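PDB 5LXZ: secreted protein from Streptomyces lividans TK24, which probably acts as a secreted copper-radical oxidase of the galactose oxidase-like AA5 family, holding copper in a site lined by tyrosines and histidines. Local coordinates for residues A43-N48 against D77-G82; N47-S52 against R99-K104; G111-V116 against L171-V176; A184-T189 against L213-K218; R458-G463 against G476-Y481. The protein carries 1 engineered substitution. All blocks are in the same frame, centred on the assembly; numbering follows the deposited sequence. Where two conformers were deposited one is given.

Contact 1: residues A43-N48 against D77-G82; sequences AGSGNN and DLFCTG
Asp77 grips the turn at the end of strand 39-44 with both carboxylate oxygens. With its CG anti to the backbone N (chi1 -158°), OD1 takes the amide of Ser45, Ser45 N to Asp77 OD1 2.8 Å, from above the carboxylate plane. The Ser45 hydroxyl donates to the syn lone pair of the other oxygen, Ser45 OG to Asp77 OD2 2.5 Å, and is also hydrogen-bonded to Tyr100 OH. This part is tightly filled: Gly44 CA lies 3.4 Å from Asp77 OD1, and a side chain at Gly44 would collide with that oxygen and with Phe79 N. Phe79 fills the next layer, with Cys80 SG over the centre of one ring face and Asn47 N over the opposite face, nearer the rim. The Asn47 amide crosses the ring obliquely, planes 36° apart, and Asn47 CB meets Phe79 CZ at 3.6 Å. Packing loosens beyond, where Asn47 is partly exposed, its ND2 bonded to Asp478, and Asn48 turns its side chain away. Gly44 is the first central residue of a type II' turn and, with Ala43, forms a classic beta bulge opposite Asp58, beside a copper ion about 4 Å from the nearest atom of the Phe79 side chain.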
# COMPACT_ATOMS: atom_id res chain seq x y z
N ALA A 43 7.45 6.13 -10.41
CA ALA A 43 7.77 4.87 -10.99
C ALA A 43 9.02 4.25 -10.40
O ALA A 43 9.10 3.05 -10.30
CB ALA A 43 7.97 5.05 -12.50
N GLY A 44 10.01 5.06 -10.05
CA GLY A 44 11.33 4.49 -9.80
C GLY A 44 11.77 3.79 -11.08
O GLY A 44 11.55 4.33 -12.17
N SER A 45 12.34 2.61 -10.95
CA SER A 45 12.70 1.82 -12.13
C SER A 45 11.49 1.13 -12.76
O SER A 45 11.60 0.54 -13.82
CB SER A 45 13.77 0.80 -11.79
OG SER A 45 13.31 -0.06 -10.78
N GLY A 46 10.33 1.21 -12.12
CA GLY A 46 9.08 0.83 -12.77
C GLY A 46 8.86 -0.66 -12.85
O GLY A 46 8.10 -1.13 -13.72
N ASN A 47 9.49 -1.44 -11.98
CA ASN A 47 9.49 -2.89 -12.07
C ASN A 47 9.92 -3.35 -13.47
O ASN A 47 9.28 -4.20 -14.09
CB ASN A 47 8.15 -3.49 -11.69
CG ASN A 47 8.24 -4.98 -11.39
OD1 ASN A 47 9.30 -5.49 -11.01
ND2 ASN A 47 7.16 -5.69 -11.53
N ASN A 48 10.97 -2.72 -13.97
CA ASN A 48 11.52 -3.00 -15.29
C ASN A 48 13.00 -3.29 -15.08
O ASN A 48 13.74 -2.45 -14.61
CB ASN A 48 11.27 -1.83 -16.16
CG ASN A 48 11.86 -2.00 -17.54
OD1 ASN A 48 13.07 -1.92 -17.70
ND2 ASN A 48 11.01 -2.15 -18.52
N ASP A 77 15.98 4.41 -6.39
CA ASP A 77 14.90 3.57 -6.90
C ASP A 77 13.74 3.55 -5.90
O ASP A 77 13.64 2.64 -5.08
CB ASP A 77 15.33 2.15 -7.23
CG ASP A 77 14.39 1.50 -8.19
OD1 ASP A 77 13.31 2.08 -8.41
OD2 ASP A 77 14.72 0.43 -8.77
N LEU A 78 12.85 4.52 -6.07
CA LEU A 78 11.71 4.75 -5.15
C LEU A 78 10.52 3.87 -5.41
O LEU A 78 9.50 4.00 -4.75
CB LEU A 78 11.31 6.20 -5.17
CG LEU A 78 12.43 7.13 -4.77
CD1 LEU A 78 11.90 8.55 -4.77
CD2 LEU A 78 13.09 6.74 -3.45
N PHE A 79 10.65 2.95 -6.33
CA PHE A 79 9.74 1.85 -6.46
C PHE A 79 9.87 1.07 -5.13
O PHE A 79 10.95 0.93 -4.63
CB PHE A 79 10.23 1.07 -7.72
CG PHE A 79 9.73 -0.32 -7.88
CD1 PHE A 79 8.41 -0.65 -7.63
CD2 PHE A 79 10.60 -1.33 -8.33
CE1 PHE A 79 7.97 -1.94 -7.81
CE2 PHE A 79 10.18 -2.61 -8.48
CZ PHE A 79 8.85 -2.93 -8.23
N CYS A 80 8.81 0.56 -4.56
CA CYS A 80 8.99 -0.24 -3.29
C CYS A 80 9.15 0.61 -2.04
O CYS A 80 9.56 0.10 -1.00
CB CYS A 80 10.20 -1.24 -3.27
SG CYS A 80 10.48 -2.41 -4.63
N THR A 81 8.86 1.91 -2.12
CA THR A 81 8.91 2.75 -0.93
C THR A 81 7.62 2.78 -0.18
O THR A 81 6.58 2.37 -0.68
CB THR A 81 9.15 4.21 -1.35
OG1 THR A 81 8.24 4.56 -2.41
CG2 THR A 81 10.53 4.41 -1.75
N GLY A 82 7.66 3.28 1.06
CA GLY A 82 6.49 3.67 1.81
C GLY A 82 6.46 5.18 1.89
O GLY A 82 7.47 5.84 1.66

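Contact 2: residues N47-S52 against R99-K104; sequences NNQDNS and RYEKLK
The first turn of helix 49-54 stands against the weakly bonded end of strand 91-102, with the CA atoms of Gln49 and Glu101 6.5 Å apart. Asn48 is the N-cap: its OD1 accepts from Asn51 N in the carbonyl plane at 2.9 Å. Tyr100 reaches in from the strand with CG in the crowded position between backbone N and carbonyl carbon (chi1 46°), and its hydroxyl end reaches the start of the helix. There the amide of Asn48 meets the ring at its edge, Asn48 N to Tyr100 OH 2.9 Å, although the N-H is well bent from straight; Tyr100 OH is also hydrogen-bonded to Ser45 OG. Asn47 OD1 approaches the same ring obliquely, 3.4 Å from Tyr100 CD2. Gln49 bends at chi2 (-59°) so that its amide turns back to the strand. Its NE2 donates almost straight to the backbone, Gln49 NE2 to Tyr100 O 2.9 Å, the oxygen lying in the amide plane. A water over the centre of the Tyr100 ring accepts from Tyr100 N at 2.8 Å, donates to Gln49 OE1 and is hydrogen-bonded to Ser52 OG. An alanine at Gln49 would probably loosen the helix from the strand, since both the bond to Tyr100 O and one partner of this water would be lost. Glu101 OE1 binds a copper ion together with Asp53. Phe79 packs edge-to-face with Tyr100, and strand 218-222 pairs with the strand through backbone bonds between Arg99 and Gln221 and between Glu101 and Asp219.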
# COMPACT_ATOMS: atom_id res chain seq x y z
N ASN A 47 9.49 -1.44 -11.98
CA ASN A 47 9.49 -2.89 -12.07
C ASN A 47 9.92 -3.35 -13.47
O ASN A 47 9.28 -4.20 -14.09
CB ASN A 47 8.15 -3.49 -11.69
CG ASN A 47 8.24 -4.98 -11.39
OD1 ASN A 47 9.30 -5.49 -11.01
ND2 ASN A 47 7.16 -5.69 -11.53
N ASN A 48 10.97 -2.72 -13.97
CA ASN A 48 11.52 -3.00 -15.29
C ASN A 48 13.00 -3.29 -15.08
O ASN A 48 13.74 -2.45 -14.61
CB ASN A 48 11.27 -1.83 -16.16
CG ASN A 48 11.86 -2.00 -17.54
OD1 ASN A 48 13.07 -1.92 -17.70
ND2 ASN A 48 11.01 -2.15 -18.52
N GLN A 49 13.41 -4.49 -15.44
CA GLN A 49 14.77 -4.99 -15.22
C GLN A 49 15.79 -4.14 -15.90
O GLN A 49 16.84 -3.88 -15.34
CB GLN A 49 14.91 -6.41 -15.79
CG GLN A 49 13.98 -7.42 -15.18
CD GLN A 49 14.19 -7.54 -13.69
OE1 GLN A 49 15.25 -7.18 -13.16
NE2 GLN A 49 13.18 -8.05 -12.98
N ASP A 50 15.45 -3.69 -17.11
CA ASP A 50 16.38 -2.82 -17.85
C ASP A 50 16.63 -1.54 -17.11
O ASP A 50 17.76 -1.09 -16.96
CB ASP A 50 15.88 -2.55 -19.26
CG ASP A 50 15.90 -3.79 -20.14
OD1 ASP A 50 16.69 -4.72 -19.88
OD2 ASP A 50 15.08 -3.82 -21.09
N ASN A 51 15.57 -0.94 -16.57
CA ASN A 51 15.72 0.30 -15.85
C ASN A 51 16.42 0.11 -14.53
O ASN A 51 17.18 0.97 -14.11
CB ASN A 51 14.36 0.95 -15.64
CG ASN A 51 13.75 1.52 -16.91
OD1 ASN A 51 14.36 1.54 -18.00
ND2 ASN A 51 12.54 2.02 -16.77
N SER A 52 16.18 -1.02 -13.88
CA SER A 52 16.88 -1.31 -12.62
C SER A 52 18.40 -1.41 -12.87
O SER A 52 19.20 -0.81 -12.15
CB SER A 52 16.36 -2.60 -12.03
OG SER A 52 17.02 -2.90 -10.80
N ARG A 99 17.44 -3.99 -6.29
CA ARG A 99 17.46 -5.19 -7.12
C ARG A 99 16.15 -5.91 -7.06
O ARG A 99 15.50 -5.97 -6.01
CB ARG A 99 18.56 -6.15 -6.63
CG ARG A 99 18.82 -7.35 -7.53
CD ARG A 99 20.03 -8.15 -7.04
NE ARG A 99 20.32 -9.32 -7.87
CZ ARG A 99 20.90 -9.29 -9.08
NH1 ARG A 99 21.26 -8.15 -9.64
NH2 ARG A 99 21.11 -10.43 -9.74
N TYR A 100 15.77 -6.47 -8.21
CA TYR A 100 14.68 -7.39 -8.30
C TYR A 100 14.87 -8.23 -9.54
O TYR A 100 13.85 -8.52 -10.19
CB TYR A 100 13.31 -6.68 -8.28
CG TYR A 100 13.18 -5.48 -9.19
CD1 TYR A 100 13.57 -4.21 -8.78
CD2 TYR A 100 12.65 -5.61 -10.47
CE1 TYR A 100 13.46 -3.12 -9.61
CE2 TYR A 100 12.54 -4.52 -11.33
CZ TYR A 100 12.90 -3.27 -10.89
OH TYR A 100 12.76 -2.17 -11.73
N GLU A 101 16.06 -8.85 -9.70
CA GLU A 101 16.36 -9.60 -10.86
C GLU A 101 15.49 -10.81 -10.89
O GLU A 101 15.30 -11.45 -9.86
CB GLU A 101 17.82 -10.09 -10.76
CG GLU A 101 18.44 -10.50 -12.08
CD GLU A 101 18.66 -9.33 -13.03
OE1 GLU A 101 18.95 -8.21 -12.57
OE2 GLU A 101 18.55 -9.53 -14.27
N LYS A 102 14.98 -11.11 -12.07
CA LYS A 102 14.22 -12.32 -12.31
C LYS A 102 15.20 -13.49 -12.13
O LYS A 102 16.36 -13.42 -12.55
CB LYS A 102 13.62 -12.25 -13.72
CG LYS A 102 12.61 -13.32 -14.04
CD LYS A 102 12.17 -13.18 -15.49
CE LYS A 102 11.05 -14.14 -15.81
NZ LYS A 102 10.65 -14.02 -17.23
N LEU A 103 14.77 -14.52 -11.43
CA LEU A 103 15.69 -15.64 -11.16
C LEU A 103 15.59 -16.71 -12.22
O LEU A 103 14.49 -17.08 -12.62
CB LEU A 103 15.44 -16.26 -9.81
CG LEU A 103 15.74 -15.33 -8.65
CD1 LEU A 103 15.23 -15.93 -7.36
CD2 LEU A 103 17.23 -15.00 -8.57
N LYS A 104 16.76 -17.18 -12.65
CA LYS A 104 16.87 -18.23 -13.65
C LYS A 104 16.60 -19.58 -13.01
O LYS A 104 17.09 -19.85 -11.91
CB LYS A 104 18.27 -18.26 -14.30
CG LYS A 104 18.66 -16.98 -15.03
O HOH W 1 16.67 -5.52 -10.73

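Contact 3: residues G111-V116 against L171-V176; sequences GGLMVV and LGRIYV
Leu113 sets CG anti to its carbonyl carbon (chi1 -62°) and Arg173 bends at chi3 (-36°), which lays the guanidinium flat against Leu113. Leu113 CD1 sits over the centre of that group, 3.6 Å from Arg173 CZ, while Arg173 NH1 forms a salt bridge with Asp219. Val115 shares this sheet face, its CG2 alongside Arg173 CG. On the other face Met114 curls at chi2 and chi3, so that its CE comes to 3.9 Å from Val176 CG2. Val116 and Ile174 point the same way side by side, with Val116 CG2 4.0 Å from Ile174 CG2. Tyr175 extends its ring along the neighbouring glycines, Tyr175 CE1 lying 3.5 Å from Gly112 N; a side chain at Gly111 would run into Val176 O and Tyr175 OH, which is hydrogen-bonded to Glu177. The backbones are antiparallel, their axes 152° apart. Gly112-Val176, Met114-Ile174 and Val116-Gly172 are the hydrogen-bonded pairs, each with two N-H...O bonds, and Leu113-Tyr175 and Val115-Arg173 the non-hydrogen-bonded pairs between them. In this beta barrel domain Phe133 of strand 132-135 covers Met114, Val116 and Val176, strand 218-222 touches Leu113 and Arg173, and strand 206-210 pairs with strand 111-118.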
# COMPACT_ATOMS: atom_id res chain seq x y z
N GLY A 111 10.49 -22.12 -7.15
CA GLY A 111 11.83 -21.90 -6.64
C GLY A 111 12.11 -20.47 -6.29
O GLY A 111 11.24 -19.63 -6.38
N GLY A 112 13.32 -20.23 -5.85
CA GLY A 112 13.75 -18.94 -5.40
C GLY A 112 14.96 -19.02 -4.52
O GLY A 112 15.59 -20.08 -4.43
N LEU A 113 15.30 -17.93 -3.84
CA LEU A 113 16.51 -17.91 -3.02
C LEU A 113 16.28 -18.45 -1.62
O LEU A 113 15.33 -18.07 -0.94
CB LEU A 113 17.16 -16.54 -2.98
CG LEU A 113 17.64 -16.05 -4.34
CD1 LEU A 113 18.19 -14.64 -4.20
CD2 LEU A 113 18.67 -16.97 -4.96
N MET A 114 17.13 -19.38 -1.22
CA MET A 114 17.23 -19.84 0.15
C MET A 114 18.38 -19.12 0.83
O MET A 114 19.51 -19.10 0.30
CB MET A 114 17.52 -21.34 0.14
CG MET A 114 17.57 -22.02 1.50
SD MET A 114 15.97 -22.08 2.32
CE MET A 114 14.99 -23.00 1.15
N VAL A 115 18.12 -18.53 2.00
CA VAL A 115 19.19 -17.92 2.79
C VAL A 115 19.60 -18.95 3.81
O VAL A 115 18.87 -19.22 4.74
CB VAL A 115 18.75 -16.63 3.46
CG1 VAL A 115 19.90 -16.04 4.29
CG2 VAL A 115 18.26 -15.67 2.40
N VAL A 116 20.78 -19.54 3.65
CA VAL A 116 21.23 -20.54 4.58
C VAL A 116 21.96 -19.84 5.71
O VAL A 116 22.80 -18.96 5.46
CB VAL A 116 22.13 -21.60 3.91
CG1 VAL A 116 22.50 -22.71 4.88
CG2 VAL A 116 21.52 -22.13 2.61
N LEU A 171 25.72 -16.22 6.55
CA LEU A 171 24.59 -16.24 5.61
C LEU A 171 25.10 -16.54 4.23
O LEU A 171 26.05 -15.88 3.75
CB LEU A 171 23.87 -14.89 5.62
CG LEU A 171 23.28 -14.40 6.95
CD1 LEU A 171 22.65 -13.02 6.81
CD2 LEU A 171 22.27 -15.37 7.53
N GLY A 172 24.50 -17.52 3.59
CA GLY A 172 24.81 -17.89 2.23
C GLY A 172 23.54 -18.07 1.43
O GLY A 172 22.71 -18.91 1.79
N ARG A 173 23.39 -17.32 0.35
CA ARG A 173 22.23 -17.45 -0.52
C ARG A 173 22.44 -18.44 -1.62
O ARG A 173 23.49 -18.44 -2.27
CB ARG A 173 21.86 -16.09 -1.11
CG ARG A 173 21.59 -15.08 -0.02
CD ARG A 173 20.90 -13.83 -0.47
NE ARG A 173 21.31 -13.40 -1.79
CZ ARG A 173 20.65 -12.51 -2.55
NH1 ARG A 173 19.53 -11.90 -2.12
NH2 ARG A 173 21.15 -12.22 -3.75
N ILE A 174 21.42 -19.24 -1.91
CA ILE A 174 21.46 -20.22 -2.98
C ILE A 174 20.08 -20.42 -3.60
O ILE A 174 19.06 -20.51 -2.89
CB ILE A 174 22.05 -21.53 -2.46
CG1 ILE A 174 22.36 -22.50 -3.59
CG2 ILE A 174 21.17 -22.20 -1.40
CD1 ILE A 174 23.49 -22.00 -4.49
N TYR A 175 20.02 -20.50 -4.93
CA TYR A 175 18.80 -20.80 -5.62
C TYR A 175 18.41 -22.25 -5.33
O TYR A 175 19.25 -23.17 -5.45
CB TYR A 175 18.92 -20.53 -7.13
CG TYR A 175 17.71 -20.93 -7.90
CD1 TYR A 175 16.54 -20.12 -7.90
CD2 TYR A 175 17.66 -22.12 -8.62
CE1 TYR A 175 15.42 -20.49 -8.58
CE2 TYR A 175 16.52 -22.49 -9.32
CZ TYR A 175 15.40 -21.68 -9.30
OH TYR A 175 14.28 -22.05 -9.94
N VAL A 176 17.15 -22.46 -4.99
CA VAL A 176 16.57 -23.76 -4.83
C VAL A 176 15.33 -23.90 -5.68
O VAL A 176 14.67 -22.92 -6.02
CB VAL A 176 16.29 -24.13 -3.36
CG1 VAL A 176 17.56 -24.05 -2.55
CG2 VAL A 176 15.20 -23.24 -2.77

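Contact 4: residues A184-T189 against L213-K218; sequences AYETGT and LALDKK
Two connecting segments by the GlxA beta barrel domain meet here: 184-189, which begins as the end of a 3-10 turn, leads into strand 191-195, and the loop segment 213-218 runs from strand 206-210 toward strand 218-222. Their join is a pair of hydrogen bonds between Thr187 and Leu213. The backbone gives one, Thr187 N to Leu213 O at 2.8 Å, nearly straight, with the donor above the carbonyl plane. Glu186 CA adds a CA-H...O contact to the same oxygen, so Leu213 O is approached by two groups of the opposing segment. The second bond runs from the Leu213 amide to the threonine hydroxyl, Leu213 N to Thr187 OG1 2.9 Å. It depends on chi1 of Thr187 (73°), which holds OG1 in the crowded position between backbone N and carbonyl carbon, and the hydroxyl does what a backbone carbonyl would do in a regular strand pair. Thr187 and Leu213 then lie side by side, OG1 3.6 Å from Leu213 CB. A valine at Thr187 would remove the OG1 acceptor of Leu213 N and would probably weaken the junction. Glu186, extended beyond CG, passes along Ala214, its OE1 3.6 Å from Ala214 CB, and crosses Leu215 at about a right angle. Farther out, Phe142 and Tyr193 touch both Thr187 and Leu213, while Ala214 is backbone-bonded to Gly111. The bend beyond is held by Glu375, whose OE1 accepts from Leu215 N and whose OE2 accepts from Asp216 N. At the tip of Glu186, OE2 rests 3.2 Å from Leu215 CD1.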
# COMPACT_ATOMS: atom_id res chain seq x y z
N ALA A 184 1.39 -27.12 -7.19
CA ALA A 184 1.23 -27.87 -5.95
C ALA A 184 2.50 -27.87 -5.08
O ALA A 184 2.44 -28.11 -3.86
CB ALA A 184 0.81 -29.30 -6.25
N TYR A 185 3.63 -27.62 -5.69
CA TYR A 185 4.90 -27.63 -5.00
C TYR A 185 5.39 -26.25 -4.56
O TYR A 185 6.49 -26.15 -4.02
CB TYR A 185 5.94 -28.33 -5.87
CG TYR A 185 5.45 -29.70 -6.23
CD1 TYR A 185 5.39 -30.72 -5.28
CD2 TYR A 185 4.99 -29.95 -7.52
CE1 TYR A 185 4.90 -31.97 -5.61
CE2 TYR A 185 4.50 -31.20 -7.87
CZ TYR A 185 4.45 -32.20 -6.90
OH TYR A 185 3.98 -33.44 -7.27
N GLU A 186 4.59 -25.22 -4.80
CA GLU A 186 4.93 -23.85 -4.41
C GLU A 186 4.70 -23.60 -2.94
O GLU A 186 3.88 -24.26 -2.29
CB GLU A 186 4.07 -22.82 -5.15
CG GLU A 186 4.19 -22.83 -6.66
CD GLU A 186 3.27 -21.81 -7.30
OE1 GLU A 186 2.63 -21.00 -6.59
OE2 GLU A 186 3.14 -21.84 -8.53
N THR A 187 5.39 -22.59 -2.43
CA THR A 187 5.07 -22.02 -1.13
C THR A 187 4.66 -20.58 -1.32
O THR A 187 5.02 -19.94 -2.32
CB THR A 187 6.23 -22.11 -0.13
OG1 THR A 187 7.24 -21.17 -0.50
CG2 THR A 187 6.80 -23.52 -0.09
N GLY A 188 3.94 -20.03 -0.34
CA GLY A 188 3.49 -18.65 -0.43
C GLY A 188 3.93 -17.74 0.69
O GLY A 188 3.66 -16.57 0.63
N THR A 189 4.61 -18.28 1.69
CA THR A 189 5.06 -17.48 2.83
C THR A 189 6.44 -17.96 3.25
O THR A 189 6.88 -19.03 2.85
CB THR A 189 4.10 -17.58 4.03
OG1 THR A 189 3.99 -18.94 4.49
CG2 THR A 189 2.73 -17.03 3.66
N LEU A 213 8.52 -19.54 -2.47
CA LEU A 213 9.23 -20.32 -3.49
C LEU A 213 8.16 -20.76 -4.48
O LEU A 213 7.41 -21.72 -4.24
CB LEU A 213 9.97 -21.49 -2.87
CG LEU A 213 11.07 -21.12 -1.85
CD1 LEU A 213 11.61 -22.35 -1.12
CD2 LEU A 213 12.20 -20.31 -2.50
N ALA A 214 8.04 -20.01 -5.57
CA ALA A 214 6.93 -20.16 -6.44
C ALA A 214 7.38 -19.88 -7.88
O ALA A 214 8.52 -20.12 -8.20
CB ALA A 214 5.74 -19.31 -5.94
N LEU A 215 6.47 -19.43 -8.74
CA LEU A 215 6.77 -19.28 -10.14
C LEU A 215 7.10 -17.89 -10.62
O LEU A 215 7.68 -17.74 -11.71
CB LEU A 215 5.61 -19.87 -10.93
CG LEU A 215 5.46 -21.38 -10.76
CD1 LEU A 215 4.26 -21.87 -11.54
CD2 LEU A 215 6.72 -22.13 -11.13
N ASP A 216 6.72 -16.86 -9.87
CA ASP A 216 7.10 -15.49 -10.19
C ASP A 216 8.28 -15.14 -9.29
O ASP A 216 8.11 -14.63 -8.18
CB ASP A 216 5.88 -14.58 -10.00
CG ASP A 216 6.10 -13.18 -10.42
OD1 ASP A 216 7.14 -12.86 -11.06
OD2 ASP A 216 5.23 -12.35 -10.04
N LYS A 217 9.48 -15.46 -9.78
CA LYS A 217 10.71 -15.57 -8.98
C LYS A 217 11.59 -14.35 -9.11
O LYS A 217 12.04 -14.03 -10.21
CB LYS A 217 11.54 -16.76 -9.47
CG LYS A 217 10.79 -18.03 -9.63
CD LYS A 217 11.70 -19.13 -10.16
CE LYS A 217 10.93 -20.39 -10.39
NZ LYS A 217 11.74 -21.34 -11.23
N LYS A 218 11.91 -13.74 -7.97
CA LYS A 218 12.61 -12.46 -7.94
C LYS A 218 13.63 -12.45 -6.78
O LYS A 218 13.41 -13.13 -5.77
CB LYS A 218 11.58 -11.37 -7.75
CG LYS A 218 11.57 -10.34 -8.87

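Contact 5: residues R458-G463 against G476-Y481. With CU (copper (II) ion), chain B.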
# COMPACT_ATOMS: atom_id res chain seq x y z
N ARG A 458 -6.93 -3.09 -14.05
CA ARG A 458 -5.94 -2.69 -13.03
C ARG A 458 -5.79 -3.79 -11.98
O ARG A 458 -6.73 -4.06 -11.25
CB ARG A 458 -6.34 -1.35 -12.38
CG ARG A 458 -5.85 -0.12 -13.20
CD ARG A 458 -6.23 1.20 -12.59
NE ARG A 458 -7.64 1.42 -12.76
CZ ARG A 458 -8.19 1.93 -13.86
NH1 ARG A 458 -9.49 2.10 -13.88
NH2 ARG A 458 -7.44 2.26 -14.92
N ASN A 459 -4.62 -4.44 -11.93
CA ASN A 459 -4.34 -5.50 -10.96
C ASN A 459 -3.19 -5.04 -10.08
O ASN A 459 -3.31 -3.97 -9.48
CB ASN A 459 -4.29 -6.92 -11.59
CG ASN A 459 -3.16 -7.14 -12.59
OD1 ASN A 459 -1.99 -7.35 -12.22
ND2 ASN A 459 -3.50 -7.13 -13.89
N TYR A 460 -2.13 -5.83 -9.98
CA TYR A 460 -0.92 -5.48 -9.21
C TYR A 460 -0.35 -4.16 -9.65
O TYR A 460 -0.41 -3.81 -10.83
CB TYR A 460 0.09 -6.60 -9.50
CG TYR A 460 1.37 -6.60 -8.77
CD1 TYR A 460 1.36 -6.52 -7.40
CD2 TYR A 460 2.56 -6.79 -9.44
CE1 TYR A 460 2.55 -6.61 -6.69
CE2 TYR A 460 3.77 -6.85 -8.73
CZ TYR A 460 3.72 -6.75 -7.37
OH TYR A 460 4.90 -6.82 -6.66
N HIS A 461 0.18 -3.39 -8.70
CA HIS A 461 0.85 -2.12 -9.02
C HIS A 461 -0.08 -1.11 -9.65
O HIS A 461 0.32 -0.43 -10.60
CB HIS A 461 2.07 -2.35 -9.90
CG HIS A 461 3.23 -2.97 -9.19
ND1 HIS A 461 4.29 -3.55 -9.85
CD2 HIS A 461 3.53 -3.06 -7.87
CE1 HIS A 461 5.17 -3.99 -8.99
NE2 HIS A 461 4.74 -3.70 -7.78
N SER A 462 -1.27 -0.96 -9.06
CA SER A 462 -2.26 0.02 -9.47
C SER A 462 -2.61 0.92 -8.31
O SER A 462 -2.07 0.77 -7.17
CB SER A 462 -3.54 -0.67 -9.97
OG SER A 462 -3.26 -1.59 -10.98
N GLY A 463 -3.48 1.90 -8.57
CA GLY A 463 -4.01 2.68 -7.48
C GLY A 463 -4.97 3.73 -7.96
O GLY A 463 -5.25 3.80 -9.16
N GLY A 476 -1.57 2.60 -13.20
CA GLY A 476 -0.84 1.39 -13.01
C GLY A 476 -1.45 0.17 -13.64
O GLY A 476 -2.35 0.29 -14.48
N SER A 477 -0.89 -0.98 -13.24
CA SER A 477 -1.30 -2.36 -13.49
C SER A 477 -0.21 -3.14 -14.16
O SER A 477 0.22 -2.81 -15.28
CB SER A 477 -2.57 -2.52 -14.31
OG SER A 477 -3.00 -3.87 -14.13
N ASP A 478 0.21 -4.21 -13.51
CA ASP A 478 1.40 -4.94 -13.88
C ASP A 478 1.11 -6.41 -14.00
O ASP A 478 1.54 -7.23 -13.19
CB ASP A 478 2.44 -4.63 -12.78
CG ASP A 478 3.87 -4.90 -13.18
OD1 ASP A 478 4.16 -5.41 -14.29
OD2 ASP A 478 4.77 -4.52 -12.38
N SER A 479 0.39 -6.76 -15.05
CA SER A 479 0.07 -8.16 -15.29
C SER A 479 1.30 -9.00 -15.51
O SER A 479 2.26 -8.55 -16.16
CB SER A 479 -0.78 -8.29 -16.53
OG SER A 479 -2.05 -7.67 -16.41
N LEU A 480 1.26 -10.23 -15.01
CA LEU A 480 2.40 -11.14 -15.19
C LEU A 480 2.51 -11.61 -16.63
O LEU A 480 3.61 -11.75 -17.14
CB LEU A 480 2.32 -12.32 -14.24
CG LEU A 480 3.47 -13.33 -14.27
CD1 LEU A 480 4.80 -12.68 -14.02
CD2 LEU A 480 3.16 -14.40 -13.25
N TYR A 481 1.36 -11.80 -17.25
CA TYR A 481 1.32 -12.31 -18.61
C TYR A 481 0.50 -11.37 -19.49
O TYR A 481 -0.38 -10.66 -19.02
CB TYR A 481 0.68 -13.67 -18.62
CG TYR A 481 1.33 -14.67 -17.74
CD1 TYR A 481 2.56 -15.23 -18.08
CD2 TYR A 481 0.75 -15.05 -16.53
CE1 TYR A 481 3.18 -16.17 -17.27
CE2 TYR A 481 1.36 -15.99 -15.70
CZ TYR A 481 2.57 -16.55 -16.08
OH TYR A 481 3.20 -17.48 -15.28
CU CU B . 5.55 -4.17 -5.98
O HOH W 2 -4.32 2.26 -15.29
O HOH W 3 7.22 -5.35 -6.75
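The rings of Tyr460 and His461 lie face to face in part: His461 CD2 sits over the centre of the Tyr460 ring, and Tyr460 CE2 over one face of the imidazole near its rim. Asp478 runs alongside both, pointing the same way, its carboxylate plane 22° from the phenol ring and 34° from the imidazole. His461 ND1 donates in its ring plane to the anti lone pair of Asp478 OD2 at 2.8 Å. Asn47 ND2 bonds to that same oxygen. The backbones are pinned by Ser477 N to His461 O at 3.0 Å and by Asn459 N to Ser477 OG at 2.8 Å. Gly476 CA packs 3.2 Å from His461 O, where a side chain would collide. Through its other nitrogen, NE2, His461 binds copper at 2.0 Å. His548, Tyr248 and a water also bind the ion, and Tyr460 is the fourth protein residue of the site, its OH a longer 2.8 Å from the copper and hydrogen-bonded to Tyr248 OH, consistent with the axial tyrosine of galactose oxidase-like enzymes. The His-carboxylate bond fixes the imidazole's rotation; with the proton on ND1, NE2 offers its lone pair to copper, and the nearby negative charge would probably make it a stronger donor.

In the fold
From the N terminus, contacts 1 and 2 start on the same stretch, sharing Asn47 and Asn48. Contact 1 closes the loop through helix 49-54 and strands 58-62 and 69-71; contact 2 returns later, on strand 91-102, so their spans interleave. Contacts 3, 4 and 5 follow in series. Contact 3 pairs strands 111-118 and 164-177 within the barrel domain; contact 4 joins the loop before strand 191-195 to the one leading from strand 206-210 to strand 218-222, touching contact 3 through Gly111-Ala214 and contact 2 through Leu103-Lys217. Contact 5 closes a hairpin between strands 462-466 and 472-476 and meets contacts 1 and 2 through Asn47 and Asp478. Together they link the barrel to both copper sites.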